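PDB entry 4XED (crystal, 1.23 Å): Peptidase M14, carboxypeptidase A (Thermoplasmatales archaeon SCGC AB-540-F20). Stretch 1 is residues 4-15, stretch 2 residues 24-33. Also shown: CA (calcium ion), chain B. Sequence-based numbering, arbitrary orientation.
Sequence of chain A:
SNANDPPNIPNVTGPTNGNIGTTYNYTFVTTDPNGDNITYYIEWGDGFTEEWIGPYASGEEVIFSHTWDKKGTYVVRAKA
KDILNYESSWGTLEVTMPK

Stretch 1, residues 4-15: NDPPNIPNVTGP
Stretch 2 24-33: YNYTFVTTDP

Two antiparallel segments can be held together by different means along their length, and the contact between residues 4-15 and 24-33 of this archaeal M14 peptidase is a compact example. At one end a calcium ion ties the segments together. Asn4 OD1 binds the calcium ion at 2.5 Å and Asp5 O at 2.3 Å, while Asp32 chelates it through OD1 at 2.6 Å and OD2 at 2.4 Å; three further ligands come from elsewhere in the structure. Asp5 O and Asp32 OD2 lie 3.3 Å apart because both bind the calcium; they are not hydrogen-bonded. Asn4 (chi1 -176°, chi2 49°) and Asp32 (chi1 -179°, chi2 -84°) both adopt t rotamers.

Beyond the metal, Asn8, in an extended loop (phi/psi -65/162), makes a polar clasp. Asn8 N donates to Thr31 O (2.9 Å), and with chi1 m Asn8 ND2 donates to Thr31 OG1 (3.1 Å), adding a weak bond to Thr31 O (3.3 Å). Thr30, chi1 t, points toward the other segment and donates from OG1 to Asn8 O (2.7 Å).

Strands 11-13 and 24-29 then run antiparallel, their directions 161° apart. Asn11 pairs with Val29 (CA to CA 5.4 Å) through Asn11 N to Val29 O, 2.9 Å and nearly linear at 179°, and Val29 N to Asn11 O, 3.0 Å. Thr13 pairs with Thr27 (CA to CA 5.2 Å) through Thr13 N to Thr27 O, 3.0 Å, and Thr27 N to Thr13 O, 2.8 Å. Between them lies the non-hydrogen-bonded pair Val12 and Phe28, whose CA atoms approach to 4.7 Å. CA-H...O contacts supplement the ladder, including Val12 CA to Thr27 O and Phe28 CA to Asn11 O, each 3.3 Å. One water donates to Thr13 O (3.2 Å) and Asn25 O (3.0 Å) and accepts from Thr27 OG1 (2.9 Å).

At the far end Tyr26 OH donates to Pro15 O (2.7 Å), which sits at the ring edge near its plane. Gly14 is fully extended (phi/psi 164/-175), and an ideal CB there would clash with Tyr26 CD1 at 2.5 Å and Asn25 O at 2.6 Å.

Packing follows the strand alternation. Val12 (t) and Phe28 (m, chi2 84°) share one sheet face, with Val12 CG2 3.7 Å from Phe28 CD2; Asn11, Thr13, Thr27 and Val29 occupy the other. Pro15 places CG 3.8 Å from Tyr24 CD1 and CD 3.8 Å from Tyr26 CE1, both tyrosines being m. Near the calcium, Asp5 CB meets Pro33 CG at 3.9 Å.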

ATOM      1  N   ASN A   4     -15.611  15.363   9.280  1.00 19.06           N
ATOM      2  CA  ASN A   4     -14.461  14.693   8.667  1.00 14.02           C
ATOM      3  C   ASN A   4     -14.862  13.420   7.964  1.00 12.91           C
ATOM      4  O   ASN A   4     -15.706  12.655   8.449  1.00 14.95           O
ATOM      5  CB  ASN A   4     -13.418  14.391   9.721  1.00 13.63           C
ATOM      6  CG  ASN A   4     -12.189  13.785   9.142  1.00 11.00           C
ATOM      7  OD1 ASN A   4     -11.652  14.287   8.165  1.00 10.89           O
ATOM      8  ND2 ASN A   4     -11.723  12.702   9.744  1.00 11.38           N
ATOM      9  N   ASP A   5     -14.247  13.191   6.811  1.00 11.47           N
ATOM     10  CA  ASP A   5     -14.444  11.949   6.047  1.00 11.18           C
ATOM     11  C   ASP A   5     -13.152  11.146   6.029  1.00 10.12           C
ATOM     12  O   ASP A   5     -12.078  11.726   6.082  1.00  9.50           O
ATOM     13  CB  ASP A   5     -14.869  12.306   4.614  1.00 14.33           C
ATOM     14  CG  ASP A   5     -16.045  13.255   4.579  1.00 17.84           C
ATOM     15  OD1 ASP A   5     -17.133  12.836   5.021  1.00 22.07           O
ATOM     16  OD2 ASP A   5     -15.874  14.429   4.135  1.00 20.38           O
ATOM     17  N   PRO A   6     -13.252   9.810   5.911  1.00  9.87           N
ATOM     18  CA  PRO A   6     -12.031   9.001   5.840  1.00  9.85           C
ATOM     19  C   PRO A   6     -11.407   9.083   4.468  1.00  9.21           C
ATOM     20  O   PRO A   6     -12.076   9.443   3.489  1.00  9.09           O
ATOM     21  CB  PRO A   6     -12.531   7.580   6.103  1.00 13.00           C
ATOM     22  CG  PRO A   6     -13.890   7.573   5.534  1.00 15.00           C
ATOM     23  CD  PRO A   6     -14.458   8.973   5.742  1.00 13.50           C
ATOM     24  N   PRO A   7     -10.115   8.745   4.375  1.00  8.95           N
ATOM     25  CA  PRO A   7      -9.524   8.714   3.047  1.00  8.58           C
ATOM     26  C   PRO A   7     -10.226   7.710   2.154  1.00  7.43           C
ATOM     27  O   PRO A   7     -10.850   6.731   2.614  1.00  8.31           O
ATOM     28  CB  PRO A   7      -8.079   8.260   3.310  1.00  9.20           C
ATOM     29  CG  PRO A   7      -7.806   8.624   4.723  1.00 10.35           C
ATOM     30  CD  PRO A   7      -9.124   8.409   5.422  1.00 10.58           C
ATOM     31  N   ASN A   8     -10.108   7.975   0.858  1.00  6.93           N
ATOM     32  CA  ASN A   8     -10.503   7.001  -0.139  1.00  7.71           C
ATOM     33  C   ASN A   8      -9.624   5.760  -0.075  1.00  7.17           C
ATOM     34  O   ASN A   8      -8.529   5.764   0.487  1.00  7.33           O
ATOM     35  CB  ASN A   8     -10.498   7.672  -1.496  1.00  9.39           C
ATOM     36  CG  ASN A   8     -11.568   8.712  -1.577  1.00 12.83           C
ATOM     37  OD1 ASN A   8     -12.726   8.427  -1.307  1.00 17.87           O
ATOM     38  ND2 ASN A   8     -11.186   9.942  -1.847  1.00 15.27           N
ATOM     39  N   ILE A   9     -10.092   4.682  -0.659  1.00  7.55           N
ATOM     40  CA  ILE A   9      -9.335   3.459  -0.651  1.00  7.69           C
ATOM     41  C   ILE A   9      -8.086   3.624  -1.517  1.00  7.26           C
ATOM     42  O   ILE A   9      -8.167   4.055  -2.688  1.00  7.50           O
ATOM     43  CB  ILE A   9     -10.195   2.335  -1.233  1.00  8.16           C
ATOM     44  CG1 ILE A   9     -11.438   2.127  -0.386  1.00 10.51           C
ATOM     45  CG2 ILE A   9      -9.424   1.071  -1.280  1.00 11.16           C
ATOM     46  CD1 ILE A   9     -12.452   1.152  -0.962  1.00 13.72           C
ATOM     47  N   PRO A  10      -6.911   3.222  -0.994  1.00  6.20           N
ATOM     48  CA  PRO A  10      -5.714   3.372  -1.815  1.00  6.56           C
ATOM     49  C   PRO A  10      -5.667   2.497  -3.044  1.00  6.03           C
ATOM     50  O   PRO A  10      -6.236   1.402  -3.083  1.00  7.42           O
ATOM     51  CB  PRO A  10      -4.581   2.992  -0.854  1.00  5.28           C
ATOM     52  CG  PRO A  10      -5.135   3.317   0.521  1.00  6.63           C
ATOM     53  CD  PRO A  10      -6.560   2.930   0.418  1.00  7.18           C
ATOM     54  N   ASN A  11      -4.932   3.000  -4.022  1.00  4.82           N
ATOM     55  CA  ASN A  11      -4.566   2.258  -5.211  1.00  4.48           C
ATOM     56  C   ASN A  11      -3.113   1.788  -5.085  1.00  5.22           C
ATOM     57  O   ASN A  11      -2.257   2.523  -4.607  1.00  6.07           O
ATOM     58  CB  ASN A  11      -4.713   3.153  -6.439  1.00  5.01           C
ATOM     59  CG  ASN A  11      -6.134   3.489  -6.749  1.00  6.19           C
ATOM     60  OD1 ASN A  11      -6.859   2.672  -7.330  1.00  7.00           O
ATOM     61  ND2 ASN A  11      -6.588   4.639  -6.263  1.00  6.40           N
ATOM     62  N   VAL A  12      -2.858   0.571  -5.588  1.00  5.32           N
ATOM     63  CA  VAL A  12      -1.544  -0.062  -5.600  1.00  6.03           C
ATOM     64  C   VAL A  12      -1.238  -0.604  -6.994  1.00  4.63           C
ATOM     65  O   VAL A  12      -1.983  -1.459  -7.465  1.00  5.95           O
ATOM     66  CB  VAL A  12      -1.484  -1.273  -4.614  1.00  8.90           C
ATOM     67  CG1 VAL A  12      -0.076  -1.846  -4.570  1.00 11.63           C
ATOM     68  CG2 VAL A  12      -2.035  -0.924  -3.235  1.00 12.08           C
ATOM     69  N   THR A  13      -0.190  -0.118  -7.652  1.00  4.91           N
ATOM     70  CA  THR A  13       0.195  -0.695  -8.938  1.00  5.60           C
ATOM     71  C   THR A  13       1.651  -1.127  -8.917  1.00  6.26           C
ATOM     72  O   THR A  13       2.487  -0.509  -8.259  1.00  7.89           O
ATOM     73  CB  THR A  13      -0.072   0.273 -10.145  1.00  5.72           C
ATOM     74  OG1 THR A  13       0.699   1.465 -10.000  1.00  6.54           O
ATOM     75  CG2 THR A  13      -1.542   0.626 -10.239  1.00  7.06           C
ATOM     76  N   GLY A  14       1.955  -2.169  -9.677  1.00  5.99           N
ATOM     77  CA  GLY A  14       3.321  -2.635  -9.821  1.00  6.58           C
ATOM     78  C   GLY A  14       3.253  -4.033 -10.399  1.00  7.39           C
ATOM     79  O   GLY A  14       2.181  -4.508 -10.783  1.00  8.52           O
ATOM     80  N   PRO A  15       4.423  -4.690 -10.513  1.00  7.92           N
ATOM     81  CA  PRO A  15       4.475  -6.012 -11.148  1.00  8.41           C
ATOM     82  C   PRO A  15       3.677  -7.058 -10.375  1.00  8.15           C
ATOM     83  O   PRO A  15       3.795  -7.172  -9.152  1.00  9.38           O
ATOM     84  CB  PRO A  15       5.950  -6.350 -11.125  1.00 10.68           C
ATOM     85  CG  PRO A  15       6.637  -5.141 -10.881  1.00 11.36           C
ATOM     86  CD  PRO A  15       5.748  -4.183 -10.172  1.00  8.24           C
ATOM     87  N   TYR A  24      11.108  -5.404  -6.481  1.00  9.38           N
ATOM     88  CA  TYR A  24      10.106  -4.756  -7.351  1.00  8.78           C
ATOM     89  C   TYR A  24       9.508  -3.527  -6.682  1.00  8.15           C
ATOM     90  O   TYR A  24       9.417  -3.470  -5.459  1.00  8.39           O
ATOM     91  CB  TYR A  24       9.007  -5.764  -7.726  1.00 10.05           C
ATOM     92  CG  TYR A  24       9.545  -6.930  -8.554  1.00 11.91           C
ATOM     93  CD1 TYR A  24       9.873  -6.778  -9.917  1.00 11.85           C
ATOM     94  CD2 TYR A  24       9.716  -8.172  -7.987  1.00 10.98           C
ATOM     95  CE1 TYR A  24      10.361  -7.824 -10.663  1.00 11.22           C
ATOM     96  CE2 TYR A  24      10.232  -9.229  -8.721  1.00 12.19           C
ATOM     97  CZ  TYR A  24      10.539  -9.044 -10.058  1.00 11.18           C
ATOM     98  OH  TYR A  24      11.023 -10.109 -10.781  1.00 12.40           O
ATOM     99  N   ASN A  25       9.110  -2.557  -7.500  1.00  7.94           N
ATOM    100  CA  ASN A  25       8.561  -1.276  -7.028  1.00  8.14           C
ATOM    101  C   ASN A  25       7.055  -1.224  -7.137  1.00  6.75           C
ATOM    102  O   ASN A  25       6.485  -1.562  -8.167  1.00  8.14           O
ATOM    103  CB  ASN A  25       9.106  -0.139  -7.894  1.00  7.85           C
ATOM    104  CG  ASN A  25      10.570   0.035  -7.752  1.00 10.21           C
ATOM    105  OD1 ASN A  25      11.087   0.085  -6.645  1.00 12.53           O
ATOM    106  ND2 ASN A  25      11.257   0.156  -8.864  1.00 11.10           N
ATOM    107  N   TYR A  26       6.429  -0.751  -6.064  1.00  6.89           N
ATOM    108  CA  TYR A  26       4.977  -0.578  -5.978  1.00  6.22           C
ATOM    109  C   TYR A  26       4.639   0.888  -5.709  1.00  4.98           C
ATOM    110  O   TYR A  26       5.234   1.524  -4.849  1.00  6.39           O
ATOM    111  CB  TYR A  26       4.390  -1.559  -4.913  1.00  6.13           C
ATOM    112  CG  TYR A  26       4.622  -2.961  -5.408  1.00  5.93           C
ATOM    113  CD1 TYR A  26       3.713  -3.590  -6.236  1.00  5.95           C
ATOM    114  CD2 TYR A  26       5.814  -3.615  -5.148  1.00  7.05           C
ATOM    115  CE1 TYR A  26       3.991  -4.806  -6.820  1.00  6.41           C
ATOM    116  CE2 TYR A  26       6.099  -4.876  -5.705  1.00  7.00           C
ATOM    117  CZ  TYR A  26       5.198  -5.442  -6.547  1.00  6.42           C
ATOM    118  OH  TYR A  26       5.510  -6.679  -7.105  1.00  7.87           O
ATOM    119  N   THR A  27       3.661   1.364  -6.462  1.00  6.09           N
ATOM    120  CA  THR A  27       3.197   2.736  -6.379  1.00  6.55           C
ATOM    121  C   THR A  27       1.877   2.759  -5.616  1.00  6.75           C
ATOM    122  O   THR A  27       0.943   2.022  -5.967  1.00  6.44           O
ATOM    123  CB  THR A  27       3.002   3.314  -7.781  1.00  7.44           C
ATOM    124  OG1 THR A  27       4.245   3.279  -8.479  1.00  8.76           O
ATOM    125  CG2 THR A  27       2.475   4.730  -7.702  1.00  9.22           C
ATOM    126  N   PHE A  28       1.807   3.598  -4.574  1.00  5.58           N
ATOM    127  CA  PHE A  28       0.639   3.693  -3.698  1.00  6.16           C
ATOM    128  C   PHE A  28       0.118   5.113  -3.763  1.00  6.52           C
ATOM    129  O   PHE A  28       0.909   6.076  -3.662  1.00  6.75           O
ATOM    130  CB  PHE A  28       1.007   3.377  -2.243  1.00  7.13           C
ATOM    131  CG  PHE A  28       1.531   1.977  -2.035  1.00  6.48           C
ATOM    132  CD1 PHE A  28       2.863   1.668  -2.255  1.00  5.70           C
ATOM    133  CD2 PHE A  28       0.709   0.956  -1.595  1.00  6.15           C
ATOM    134  CE1 PHE A  28       3.358   0.389  -2.082  1.00  5.51           C
ATOM    135  CE2 PHE A  28       1.201  -0.329  -1.425  1.00  7.26           C
ATOM    136  CZ  PHE A  28       2.537  -0.589  -1.664  1.00  6.47           C
ATOM    137  N   VAL A  29      -1.194   5.269  -3.861  1.00  6.23           N
ATOM    138  CA  VAL A  29      -1.747   6.616  -3.734  1.00  6.51           C
ATOM    139  C   VAL A  29      -3.214   6.606  -3.369  1.00  6.40           C
ATOM    140  O   VAL A  29      -3.978   5.736  -3.797  1.00  7.36           O
ATOM    141  CB  VAL A  29      -1.566   7.442  -5.041  1.00  6.89           C
ATOM    142  CG1 VAL A  29      -2.304   6.799  -6.198  1.00  9.03           C
ATOM    143  CG2 VAL A  29      -1.985   8.917  -4.867  1.00  8.61           C
ATOM    144  N   THR A  30      -3.601   7.570  -2.542  1.00  7.07           N
ATOM    145  CA  THR A  30      -4.990   7.859  -2.339  1.00  6.51           C
ATOM    146  C   THR A  30      -5.150   9.354  -2.102  1.00  5.64           C
ATOM    147  O   THR A  30      -4.160  10.084  -2.025  1.00  7.62           O
ATOM    148  CB  THR A  30      -5.576   7.034  -1.187  1.00  7.46           C
ATOM    149  OG1 THR A  30      -6.995   7.046  -1.332  1.00  8.17           O
ATOM    150  CG2 THR A  30      -5.196   7.585   0.188  1.00  9.46           C
ATOM    151  N   THR A  31      -6.400   9.780  -2.008  1.00  6.30           N
ATOM    152  CA  THR A  31      -6.744  11.131  -1.593  1.00  5.69           C
ATOM    153  C   THR A  31      -7.671  11.072  -0.388  1.00  7.37           C
ATOM    154  O   THR A  31      -8.389  10.108  -0.165  1.00  7.33           O
ATOM    155  CB  THR A  31      -7.453  11.920  -2.726  1.00  7.02           C
ATOM    156  OG1 THR A  31      -8.695  11.309  -3.060  1.00  8.68           O
ATOM    157  CG2 THR A  31      -6.626  11.960  -3.980  1.00  8.51           C
ATOM    158  N   ASP A  32      -7.632  12.140   0.400  1.00  7.67           N
ATOM    159  CA  ASP A  32      -8.608  12.361   1.446  1.00  6.83           C
ATOM    160  C   ASP A  32      -9.597  13.420   0.971  1.00  9.07           C
ATOM    161  O   ASP A  32      -9.166  14.444   0.460  1.00  8.90           O
ATOM    162  CB  ASP A  32      -7.879  12.790   2.726  1.00  7.03           C
ATOM    163  CG  ASP A  32      -8.830  13.023   3.894  1.00  7.55           C
ATOM    164  OD1 ASP A  32      -9.399  14.146   3.987  1.00  9.81           O
ATOM    165  OD2 ASP A  32      -9.062  12.086   4.704  1.00  8.80           O
ATOM    166  N   PRO A  33     -10.913  13.215   1.187  1.00  8.95           N
ATOM    167  CA  PRO A  33     -11.912  14.152   0.662  1.00 10.18           C
ATOM    168  C   PRO A  33     -11.808  15.543   1.236  1.00 10.68           C
ATOM    169  O   PRO A  33     -12.316  16.478   0.615  1.00 13.26           O
ATOM    170  CB  PRO A  33     -13.241  13.520   1.078  1.00 12.07           C
ATOM    171  CG  PRO A  33     -12.971  12.078   1.208  1.00 13.64           C
ATOM    172  CD  PRO A  33     -11.554  11.994   1.719  1.00  9.46           C
TER
HETATM  173 CA    CA B 101     -10.430  13.341   6.270  1.00  8.38          CA
HETATM  174  O   HOH W   1       5.160   0.745  -9.509  1.00 10.52           O